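Local coordinates for putative polysaccharide binding proteins (DUF1812) (PDB 3GF8), which is of unknown biochemical function but, as an outer-membrane lipoprotein of the FimB/Mfa2 family, is probably a component of fimbrial assembly or anchoring, at residues Q78-A83 against L123-V128; V18-D23 against E141-I146; K38-V43 against L51-E56. One frame throughout, in Å; residues are numbered along the deposited sequence.

Contact 1 of 3, residues Q78-A83 against L123-V128; sequences QFMAWA and LWYGEV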
loop_
_atom_site.group_PDB
_atom_site.type_symbol
_atom_site.label_atom_id
_atom_site.label_comp_id
_atom_site.label_asym_id
_atom_site.label_seq_id
_atom_site.Cartn_x
_atom_site.Cartn_y
_atom_site.Cartn_z
ATOM N N GLN A 78 -4.263 -19.704 14.555
ATOM C CA GLN A 78 -3.806 -18.389 14.131
ATOM C C GLN A 78 -4.721 -17.851 13.057
ATOM O O GLN A 78 -5.163 -18.603 12.197
ATOM C CB GLN A 78 -2.394 -18.440 13.633
ATOM C CG GLN A 78 -1.437 -18.881 14.695
ATOM C CD GLN A 78 -0.014 -18.794 14.245
ATOM O OE1 GLN A 78 0.408 -19.513 13.346
ATOM N NE2 GLN A 78 0.751 -17.915 14.886
ATOM N N PHE A 79 -5.062 -16.565 13.155
ATOM C CA PHE A 79 -5.854 -15.895 12.136
ATOM C C PHE A 79 -5.006 -14.804 11.533
ATOM O O PHE A 79 -4.163 -14.191 12.212
ATOM C CB PHE A 79 -7.111 -15.169 12.674
ATOM C CG PHE A 79 -8.168 -16.040 13.361
ATOM C CD1 PHE A 79 -8.117 -17.424 13.381
ATOM C CD2 PHE A 79 -9.266 -15.404 13.971
ATOM C CE1 PHE A 79 -9.119 -18.163 14.046
ATOM C CE2 PHE A 79 -10.252 -16.107 14.619
ATOM C CZ PHE A 79 -10.194 -17.508 14.653
HETATM N N MSE A 80 -5.263 -14.548 10.254
HETATM C CA MSE A 80 -4.776 -13.361 9.581
HETATM C C MSE A 80 -5.792 -13.039 8.500
HETATM O O MSE A 80 -6.739 -13.785 8.326
HETATM C CB MSE A 80 -3.318 -13.523 9.065
HETATM C CG MSE A 80 -3.015 -14.655 8.113
HETATM SE SE MSE A 80 -3.519 -14.282 6.313
HETATM C CE MSE A 80 -2.416 -12.703 5.900
ATOM N N ALA A 81 -5.636 -11.909 7.814
ATOM C CA ALA A 81 -6.565 -11.584 6.756
ATOM C C ALA A 81 -5.923 -10.776 5.633
ATOM O O ALA A 81 -4.861 -10.204 5.812
ATOM C CB ALA A 81 -7.767 -10.855 7.307
ATOM N N TRP A 82 -6.567 -10.811 4.458
ATOM C CA TRP A 82 -6.344 -9.834 3.397
ATOM C C TRP A 82 -7.693 -9.181 3.158
ATOM O O TRP A 82 -8.733 -9.849 3.121
ATOM C CB TRP A 82 -5.879 -10.496 2.109
ATOM C CG TRP A 82 -4.474 -10.954 2.104
ATOM C CD1 TRP A 82 -4.033 -12.255 2.100
ATOM C CD2 TRP A 82 -3.296 -10.129 2.078
ATOM N NE1 TRP A 82 -2.655 -12.281 2.081
ATOM C CE2 TRP A 82 -2.180 -10.995 2.063
ATOM C CE3 TRP A 82 -3.079 -8.741 2.056
ATOM C CZ2 TRP A 82 -0.870 -10.523 2.039
ATOM C CZ3 TRP A 82 -1.787 -8.271 2.028
ATOM C CH2 TRP A 82 -0.694 -9.151 2.011
ATOM N N ALA A 83 -7.678 -7.860 3.045
ATOM C CA ALA A 83 -8.896 -7.098 2.908
ATOM C C ALA A 83 -8.772 -6.256 1.644
ATOM O O ALA A 83 -7.694 -5.768 1.313
ATOM C CB ALA A 83 -9.152 -6.217 4.160
ATOM N N LEU A 123 -5.734 -2.367 -0.951
ATOM C CA LEU A 123 -5.387 -3.609 -0.319
ATOM C C LEU A 123 -4.930 -3.375 1.133
ATOM O O LEU A 123 -4.068 -2.518 1.374
ATOM C CB LEU A 123 -4.254 -4.276 -1.096
ATOM C CG LEU A 123 -3.844 -5.641 -0.561
ATOM C CD1 LEU A 123 -4.979 -6.641 -0.810
ATOM C CD2 LEU A 123 -2.546 -6.075 -1.232
ATOM N N TRP A 124 -5.522 -4.123 2.071
ATOM C CA TRP A 124 -5.073 -4.115 3.477
ATOM C C TRP A 124 -4.624 -5.498 3.929
ATOM O O TRP A 124 -5.226 -6.514 3.553
ATOM C CB TRP A 124 -6.186 -3.654 4.445
ATOM C CG TRP A 124 -6.633 -2.227 4.340
ATOM C CD1 TRP A 124 -6.199 -1.177 5.093
ATOM C CD2 TRP A 124 -7.656 -1.704 3.475
ATOM N NE1 TRP A 124 -6.872 -0.026 4.735
ATOM C CE2 TRP A 124 -7.765 -0.319 3.742
ATOM C CE3 TRP A 124 -8.473 -2.261 2.489
ATOM C CZ2 TRP A 124 -8.652 0.515 3.046
ATOM C CZ3 TRP A 124 -9.367 -1.425 1.802
ATOM C CH2 TRP A 124 -9.448 -0.056 2.098
ATOM N N TYR A 125 -3.578 -5.511 4.762
ATOM C CA TYR A 125 -3.035 -6.727 5.366
ATOM C C TYR A 125 -3.514 -6.823 6.806
ATOM O O TYR A 125 -3.492 -5.844 7.550
ATOM C CB TYR A 125 -1.509 -6.696 5.306
ATOM C CG TYR A 125 -0.877 -7.782 6.120
ATOM C CD1 TYR A 125 -0.844 -9.095 5.653
ATOM C CD2 TYR A 125 -0.309 -7.509 7.366
ATOM C CE1 TYR A 125 -0.266 -10.111 6.405
ATOM C CE2 TYR A 125 0.281 -8.514 8.125
ATOM C CZ TYR A 125 0.284 -9.820 7.652
ATOM O OH TYR A 125 0.840 -10.817 8.405
ATOM N N GLY A 126 -3.990 -8.005 7.187
ATOM C CA GLY A 126 -4.509 -8.237 8.522
ATOM C C GLY A 126 -3.478 -9.031 9.250
ATOM O O GLY A 126 -3.204 -10.166 8.865
ATOM N N GLU A 127 -2.915 -8.452 10.308
ATOM C CA GLU A 127 -1.799 -9.087 11.009
ATOM C C GLU A 127 -2.222 -10.395 11.696
ATOM O O GLU A 127 -3.420 -10.588 12.047
ATOM C CB GLU A 127 -1.192 -8.133 12.039
ATOM C CG GLU A 127 -1.001 -6.709 11.523
ATOM C CD GLU A 127 -0.252 -5.846 12.510
ATOM O OE1 GLU A 127 0.955 -6.069 12.670
ATOM O OE2 GLU A 127 -0.857 -4.936 13.104
ATOM N N VAL A 128 -1.243 -11.294 11.845
ATOM C CA VAL A 128 -1.456 -12.633 12.406
ATOM C C VAL A 128 -1.726 -12.536 13.911
ATOM O O VAL A 128 -1.009 -11.841 14.604
ATOM C CB VAL A 128 -0.221 -13.546 12.192
ATOM C CG1 VAL A 128 -0.379 -14.893 12.932
ATOM C CG2 VAL A 128 0.034 -13.764 10.747
#

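Contact 2 of 3, residues V18-D23 against E141-I146; sequences VKFKYD and ETINLI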
loop_
_atom_site.group_PDB
_atom_site.type_symbol
_atom_site.label_atom_id
_atom_site.label_comp_id
_atom_site.label_asym_id
_atom_site.label_seq_id
_atom_site.Cartn_x
_atom_site.Cartn_y
_atom_site.Cartn_z
ATOM N N VAL A 18 -15.031 -11.991 14.968
ATOM C CA VAL A 18 -13.833 -11.248 14.602
ATOM C C VAL A 18 -14.234 -9.836 14.292
ATOM O O VAL A 18 -15.171 -9.604 13.555
ATOM C CB VAL A 18 -13.067 -11.873 13.404
ATOM C CG1 VAL A 18 -11.891 -10.988 13.008
ATOM C CG2 VAL A 18 -12.593 -13.276 13.744
ATOM N N LYS A 19 -13.552 -8.892 14.929
ATOM C CA LYS A 19 -13.698 -7.485 14.648
ATOM C C LYS A 19 -12.480 -7.093 13.825
ATOM O O LYS A 19 -11.356 -7.472 14.171
ATOM C CB LYS A 19 -13.712 -6.720 15.967
ATOM C CG LYS A 19 -13.763 -5.194 15.858
ATOM C CD LYS A 19 -14.145 -4.572 17.196
ATOM C CE LYS A 19 -14.501 -3.078 17.085
ATOM N NZ LYS A 19 -13.348 -2.288 16.585
ATOM N N PHE A 20 -12.697 -6.370 12.727
ATOM C CA PHE A 20 -11.585 -5.825 11.937
ATOM C C PHE A 20 -11.461 -4.343 12.208
ATOM O O PHE A 20 -12.472 -3.615 12.235
ATOM C CB PHE A 20 -11.826 -6.021 10.445
ATOM C CG PHE A 20 -11.947 -7.456 10.036
ATOM C CD1 PHE A 20 -13.165 -8.124 10.146
ATOM C CD2 PHE A 20 -10.846 -8.144 9.571
ATOM C CE1 PHE A 20 -13.270 -9.449 9.756
ATOM C CE2 PHE A 20 -10.947 -9.459 9.206
ATOM C CZ PHE A 20 -12.168 -10.110 9.301
ATOM N N LYS A 21 -10.239 -3.865 12.419
ATOM C CA LYS A 21 -10.071 -2.393 12.548
ATOM C C LYS A 21 -9.018 -1.876 11.606
ATOM O O LYS A 21 -8.077 -2.601 11.286
ATOM C CB LYS A 21 -9.768 -1.985 13.989
ATOM C CG LYS A 21 -8.445 -2.505 14.616
ATOM C CD LYS A 21 -8.262 -1.887 16.022
ATOM C CE LYS A 21 -6.952 -2.196 16.653
ATOM N NZ LYS A 21 -5.869 -1.564 15.913
ATOM N N TYR A 22 -9.187 -0.612 11.189
ATOM C CA TYR A 22 -8.235 0.100 10.377
ATOM C C TYR A 22 -8.001 1.472 10.982
ATOM O O TYR A 22 -8.548 2.474 10.496
ATOM C CB TYR A 22 -8.703 0.210 8.901
ATOM C CG TYR A 22 -7.805 1.080 8.063
ATOM C CD1 TYR A 22 -6.403 0.985 8.143
ATOM C CD2 TYR A 22 -8.338 2.041 7.227
ATOM C CE1 TYR A 22 -5.568 1.843 7.364
ATOM C CE2 TYR A 22 -7.527 2.867 6.469
ATOM C CZ TYR A 22 -6.152 2.779 6.545
ATOM O OH TYR A 22 -5.396 3.641 5.762
ATOM N N ASP A 23 -7.184 1.505 12.040
ATOM C CA ASP A 23 -6.823 2.746 12.694
ATOM C C ASP A 23 -5.363 3.066 12.529
ATOM O O ASP A 23 -4.910 4.153 12.943
ATOM C CB ASP A 23 -7.204 2.743 14.182
ATOM C CG ASP A 23 -6.480 1.654 15.004
ATOM O OD1 ASP A 23 -5.668 0.873 14.484
ATOM O OD2 ASP A 23 -6.788 1.556 16.198
ATOM N N GLU A 141 -12.310 -11.687 18.648
ATOM C CA GLU A 141 -10.919 -11.360 18.351
ATOM C C GLU A 141 -10.870 -10.102 17.461
ATOM O O GLU A 141 -11.845 -9.760 16.783
ATOM C CB GLU A 141 -10.231 -12.522 17.647
ATOM C CG GLU A 141 -10.361 -13.863 18.368
ATOM C CD GLU A 141 -9.556 -13.932 19.655
ATOM O OE1 GLU A 141 -8.519 -13.227 19.771
ATOM O OE2 GLU A 141 -9.971 -14.702 20.539
ATOM N N THR A 142 -9.743 -9.420 17.460
ATOM C CA THR A 142 -9.573 -8.241 16.609
ATOM C C THR A 142 -8.444 -8.408 15.588
ATOM O O THR A 142 -7.277 -8.678 15.955
ATOM C CB THR A 142 -9.241 -6.986 17.446
ATOM O OG1 THR A 142 -10.205 -6.827 18.486
ATOM C CG2 THR A 142 -9.221 -5.736 16.557
ATOM N N ILE A 143 -8.773 -8.205 14.323
ATOM C CA ILE A 143 -7.751 -8.132 13.272
ATOM C C ILE A 143 -7.350 -6.676 13.017
ATOM O O ILE A 143 -8.183 -5.805 12.827
ATOM C CB ILE A 143 -8.184 -8.810 11.972
ATOM C CG1 ILE A 143 -8.339 -10.324 12.210
ATOM C CG2 ILE A 143 -7.100 -8.624 10.897
ATOM C CD1 ILE A 143 -6.926 -11.066 12.359
ATOM N N ASN A 144 -6.047 -6.430 13.063
ATOM C CA ASN A 144 -5.507 -5.113 12.787
ATOM C C ASN A 144 -5.017 -4.977 11.331
ATOM O O ASN A 144 -4.177 -5.750 10.893
ATOM C CB ASN A 144 -4.365 -4.791 13.733
ATOM C CG ASN A 144 -3.903 -3.388 13.577
ATOM O OD1 ASN A 144 -4.686 -2.460 13.693
ATOM N ND2 ASN A 144 -2.637 -3.220 13.240
ATOM N N LEU A 145 -5.543 -3.970 10.633
ATOM C CA LEU A 145 -5.322 -3.804 9.189
ATOM C C LEU A 145 -4.319 -2.713 8.887
ATOM O O LEU A 145 -4.396 -1.595 9.452
ATOM C CB LEU A 145 -6.631 -3.459 8.463
ATOM C CG LEU A 145 -7.647 -4.583 8.460
ATOM C CD1 LEU A 145 -8.999 -4.128 7.797
ATOM C CD2 LEU A 145 -7.018 -5.783 7.797
ATOM N N ILE A 146 -3.421 -3.041 7.963
ATOM C CA ILE A 146 -2.359 -2.157 7.500
ATOM C C ILE A 146 -2.494 -1.958 5.995
ATOM O O ILE A 146 -2.540 -2.940 5.228
ATOM C CB ILE A 146 -0.990 -2.809 7.809
ATOM C CG1 ILE A 146 -0.798 -2.921 9.338
ATOM C CG2 ILE A 146 0.169 -2.023 7.164
ATOM C CD1 ILE A 146 0.425 -3.606 9.699
HETATM O O HOH W 1 -5.271 -0.611 11.693
#

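Contact 3 of 3, residues K38-V43 against L51-E56; sequences KVELYV and LFKQAE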
loop_
_atom_site.group_PDB
_atom_site.type_symbol
_atom_site.label_atom_id
_atom_site.label_comp_id
_atom_site.label_asym_id
_atom_site.label_seq_id
_atom_site.Cartn_x
_atom_site.Cartn_y
_atom_site.Cartn_z
ATOM N N LYS A 38 -14.252 -5.409 1.758
ATOM C CA LYS A 38 -14.126 -6.875 1.701
ATOM C C LYS A 38 -13.035 -7.312 2.637
ATOM O O LYS A 38 -11.944 -6.728 2.667
ATOM C CB LYS A 38 -13.826 -7.340 0.267
ATOM C CG LYS A 38 -13.504 -8.862 0.124
ATOM C CD LYS A 38 -13.145 -9.256 -1.320
ATOM C CE LYS A 38 -12.811 -10.722 -1.423
ATOM N NZ LYS A 38 -12.322 -11.111 -2.772
ATOM N N VAL A 39 -13.329 -8.341 3.423
ATOM C CA VAL A 39 -12.332 -8.946 4.296
ATOM C C VAL A 39 -12.319 -10.427 3.966
ATOM O O VAL A 39 -13.369 -11.003 3.646
ATOM C CB VAL A 39 -12.638 -8.670 5.765
ATOM C CG1 VAL A 39 -12.459 -7.192 6.079
ATOM C CG2 VAL A 39 -14.116 -9.099 6.133
ATOM N N GLU A 40 -11.136 -11.044 4.014
ATOM C CA GLU A 40 -11.046 -12.468 3.867
ATOM C C GLU A 40 -10.122 -12.990 4.953
ATOM O O GLU A 40 -8.910 -12.711 4.962
ATOM C CB GLU A 40 -10.578 -12.827 2.473
ATOM C CG GLU A 40 -10.528 -14.359 2.175
ATOM C CD GLU A 40 -10.303 -14.656 0.675
ATOM O OE1 GLU A 40 -9.172 -14.451 0.140
ATOM O OE2 GLU A 40 -11.276 -15.061 0.024
ATOM N N LEU A 41 -10.725 -13.716 5.892
ATOM C CA LEU A 41 -10.025 -14.237 7.076
ATOM C C LEU A 41 -9.456 -15.619 6.746
ATOM O O LEU A 41 -10.165 -16.471 6.230
ATOM C CB LEU A 41 -10.991 -14.358 8.266
ATOM C CG LEU A 41 -10.379 -14.666 9.644
ATOM C CD1 LEU A 41 -9.731 -13.447 10.239
ATOM C CD2 LEU A 41 -11.424 -15.244 10.605
ATOM N N TYR A 42 -8.187 -15.824 7.060
ATOM C CA TYR A 42 -7.539 -17.117 6.894
ATOM C C TYR A 42 -7.357 -17.726 8.301
ATOM O O TYR A 42 -6.865 -17.043 9.207
ATOM C CB TYR A 42 -6.197 -16.905 6.151
ATOM C CG TYR A 42 -6.405 -16.606 4.680
ATOM C CD1 TYR A 42 -6.837 -15.362 4.257
ATOM C CD2 TYR A 42 -6.235 -17.602 3.712
ATOM C CE1 TYR A 42 -7.090 -15.103 2.895
ATOM C CE2 TYR A 42 -6.450 -17.343 2.360
ATOM C CZ TYR A 42 -6.888 -16.096 1.961
ATOM O OH TYR A 42 -7.106 -15.848 0.627
ATOM N N VAL A 43 -7.742 -18.989 8.474
ATOM C CA VAL A 43 -7.657 -19.679 9.765
ATOM C C VAL A 43 -6.750 -20.901 9.678
ATOM O O VAL A 43 -6.899 -21.745 8.805
ATOM C CB VAL A 43 -9.030 -20.097 10.278
ATOM C CG1 VAL A 43 -8.901 -20.844 11.639
ATOM C CG2 VAL A 43 -9.936 -18.884 10.419
ATOM N N LEU A 51 -6.916 -24.311 7.745
ATOM C CA LEU A 51 -8.227 -24.898 7.990
ATOM C C LEU A 51 -9.239 -24.398 6.967
ATOM O O LEU A 51 -9.926 -25.193 6.336
ATOM C CB LEU A 51 -8.681 -24.567 9.411
ATOM C CG LEU A 51 -7.870 -25.327 10.478
ATOM C CD1 LEU A 51 -8.175 -24.871 11.932
ATOM C CD2 LEU A 51 -8.183 -26.775 10.341
ATOM N N PHE A 52 -9.327 -23.078 6.814
ATOM C CA PHE A 52 -10.249 -22.494 5.846
ATOM C C PHE A 52 -10.061 -21.004 5.744
ATOM O O PHE A 52 -9.370 -20.392 6.579
ATOM C CB PHE A 52 -11.714 -22.774 6.214
ATOM C CG PHE A 52 -12.136 -22.234 7.551
ATOM C CD1 PHE A 52 -12.622 -20.940 7.680
ATOM C CD2 PHE A 52 -12.117 -23.047 8.681
ATOM C CE1 PHE A 52 -13.052 -20.459 8.916
ATOM C CE2 PHE A 52 -12.548 -22.565 9.914
ATOM C CZ PHE A 52 -13.004 -21.273 10.032
ATOM N N LYS A 53 -10.705 -20.420 4.744
ATOM C CA LYS A 53 -10.803 -18.959 4.689
ATOM C C LYS A 53 -12.259 -18.596 4.681
ATOM O O LYS A 53 -13.096 -19.457 4.426
ATOM C CB LYS A 53 -10.056 -18.367 3.488
ATOM C CG LYS A 53 -10.526 -18.822 2.106
ATOM C CD LYS A 53 -9.575 -18.306 1.046
ATOM C CE LYS A 53 -10.058 -18.550 -0.390
ATOM N NZ LYS A 53 -11.301 -17.781 -0.631
ATOM N N GLN A 54 -12.563 -17.337 5.004
ATOM C CA GLN A 54 -13.933 -16.860 5.055
ATOM C C GLN A 54 -13.949 -15.400 4.600
ATOM O O GLN A 54 -13.216 -14.561 5.149
ATOM C CB GLN A 54 -14.486 -17.014 6.460
ATOM C CG GLN A 54 -15.860 -16.439 6.710
ATOM C CD GLN A 54 -16.447 -16.908 8.064
ATOM O OE1 GLN A 54 -15.955 -17.855 8.678
ATOM N NE2 GLN A 54 -17.509 -16.257 8.508
ATOM N N ALA A 55 -14.790 -15.138 3.603
ATOM C CA ALA A 55 -14.858 -13.866 2.906
ATOM C C ALA A 55 -16.211 -13.245 3.138
ATOM O O ALA A 55 -17.238 -13.906 3.088
ATOM C CB ALA A 55 -14.625 -14.055 1.388
ATOM N N GLU A 56 -16.224 -11.957 3.418
ATOM C CA GLU A 56 -17.477 -11.226 3.436
ATOM C C GLU A 56 -17.146 -9.870 2.883
ATOM O O GLU A 56 -15.988 -9.401 2.994
ATOM C CB GLU A 56 -17.997 -11.157 4.861
ATOM C CG GLU A 56 -19.453 -10.710 4.957
ATOM C CD GLU A 56 -20.080 -11.025 6.309
ATOM O OE1 GLU A 56 -19.328 -11.441 7.244
ATOM O OE2 GLU A 56 -21.325 -10.858 6.418
#

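Contact 1 of 3, residues Q78-A83 against L123-V128
Y125 turns the edge of its phenol ring toward the indole face of W82 in a T-shaped (edge-to-face) pair, the ring centroids 5.2 Å apart and the planes at 65°. W82 CG lies beside its backbone N (chi1 -75°), Y125 CG anti to its own. Y125 CD1 does the touching, 3.6 Å from W82 CH2 and displaced toward the indole rim. L123 CD2 also meets the indole, 4.0 Å from W82 CZ3. An alanine in place of W82 would probably open a gap beside L123 CD2 and leave the Y125 ring without its aromatic partner. On the other face, A83 CB rests against W124 CB at 3.9 Å, and F20 packs on A81. The backbones run antiparallel: A81 and G126 exchange two hydrogen bonds, as do A83 and W124, the bond from W124 N to A83 O being 2.8 Å and almost straight at 179°. Further out, Y125 OH bonds to H183 O, N185 touches both W82 and Y125, and Y22 forms an edge-to-face pair with W124. With the backbone polar groups of these two pairs satisfied within the ladder, what remains across the strands is largely aromatic and aliphatic surface, the chemistry of a buried beta-domain interior.

Contact 2 of 3, residues V18-D23 against E141-I146
K21 NZ donates to N144 OD1 at 2.7 Å, bridging the parallel strands 18-21 and 141-146 of a beta domain consistent with the transthyretin-like fold of the fimbrillin superfamily. The ammonium group stands above the amide carbonyl plane, 48° out of it, and also forms a salt bridge with D23 OD1 at 2.8 Å, on the syn side of the carboxylate. Beyond CG the lysine chain is extended to CE, and its last torsion (chi4 66°) then bends NZ to where both oxygens can be met. N144 is held at its other end too, ND2 bonding to E127 OE2. A water accepts from D23 N and lies 2.8 Å from N144 OD1. The nearby lysine would probably favour a charged D23. Along the backbone, K19 bonds to E141 and I143, and K21 to I143 and L145, the staggered pattern of parallel strands. On the face opposite K21, F20 and I143 lie side by side, with F20 CD2 3.6 Å from I143 CB, while V18 CG1 reaches I143 CG1 at 3.7 Å; F79 and L41 pack against this cluster. Past the last backbone bond, Y22 brings its ring edge to a carbonyl, CD1 lying 3.5 Å from L145 O.

Contact 3 of 3, residues K38-V43 against L51-E56
K53 and E40 reach each other from different first torsions: K53 CG sits between its backbone N and carbonyl carbon (chi1 60°), whereas E40 CG is anti to its backbone N (chi1 -176°). The lysine lies alongside Y42, its CB over one face of the tyrosine ring, 4.0 Å from the centroid and offset toward the rim, in a CH-pi contact; farther out, K53 CD is 3.5 Å from Y42 CE2. Its end then forms a salt bridge, K53 NZ meeting E40 OE2 at 2.8 Å from above the carboxylate plane. Y42 OH donates to the other oxygen, E40 OE1, at 2.5 Å, so both carboxylate oxygens are gripped and the group is held against rotation. The lysine and the hydroxyl would probably stabilise the charge of this buried glutamate, which also packs on I91. On the reverse face V43 and F52 repeat the theme without charge: V43 CB stands over the centre of the F52 ring, 4.2 Å from its centroid. On that face too, Q54 NE2 bonds to E69 O and E56 OE1 to Y66 OH. V39 pairs with E56 and L41 with Q54 by two backbone hydrogen bonds each. Near the turn, V43 O accepts from L51 N at 2.8 Å and only weakly from F52 N at 3.4 Å. L51 and F52 thus both face V43, a classic beta bulge within an antiparallel beta hairpin.

The three contacts lie in one beta domain and use neighbouring strands. Contact 1 is the most buried and sits between the others: its strand 75-83 bonds to strand 38-44 of contact 3 through M80 O to Y42 N and W82 O to E40 N, and its strand 124-133 bonds to strand 139-158 of contact 2 through Y125 N to I146 O. Contacts 2 and 3 meet through side chains, V18, F20 and I143 packing on V39 and L41. The chemistry differs: ring-on-ring packing in contact 1; an apolar face and, on the other, a partly exposed lysine network in contact 2; a salt bridge from exposed K53 to buried E40, beside CH-pi contacts, in contact 3. Only contact 2 is parallel.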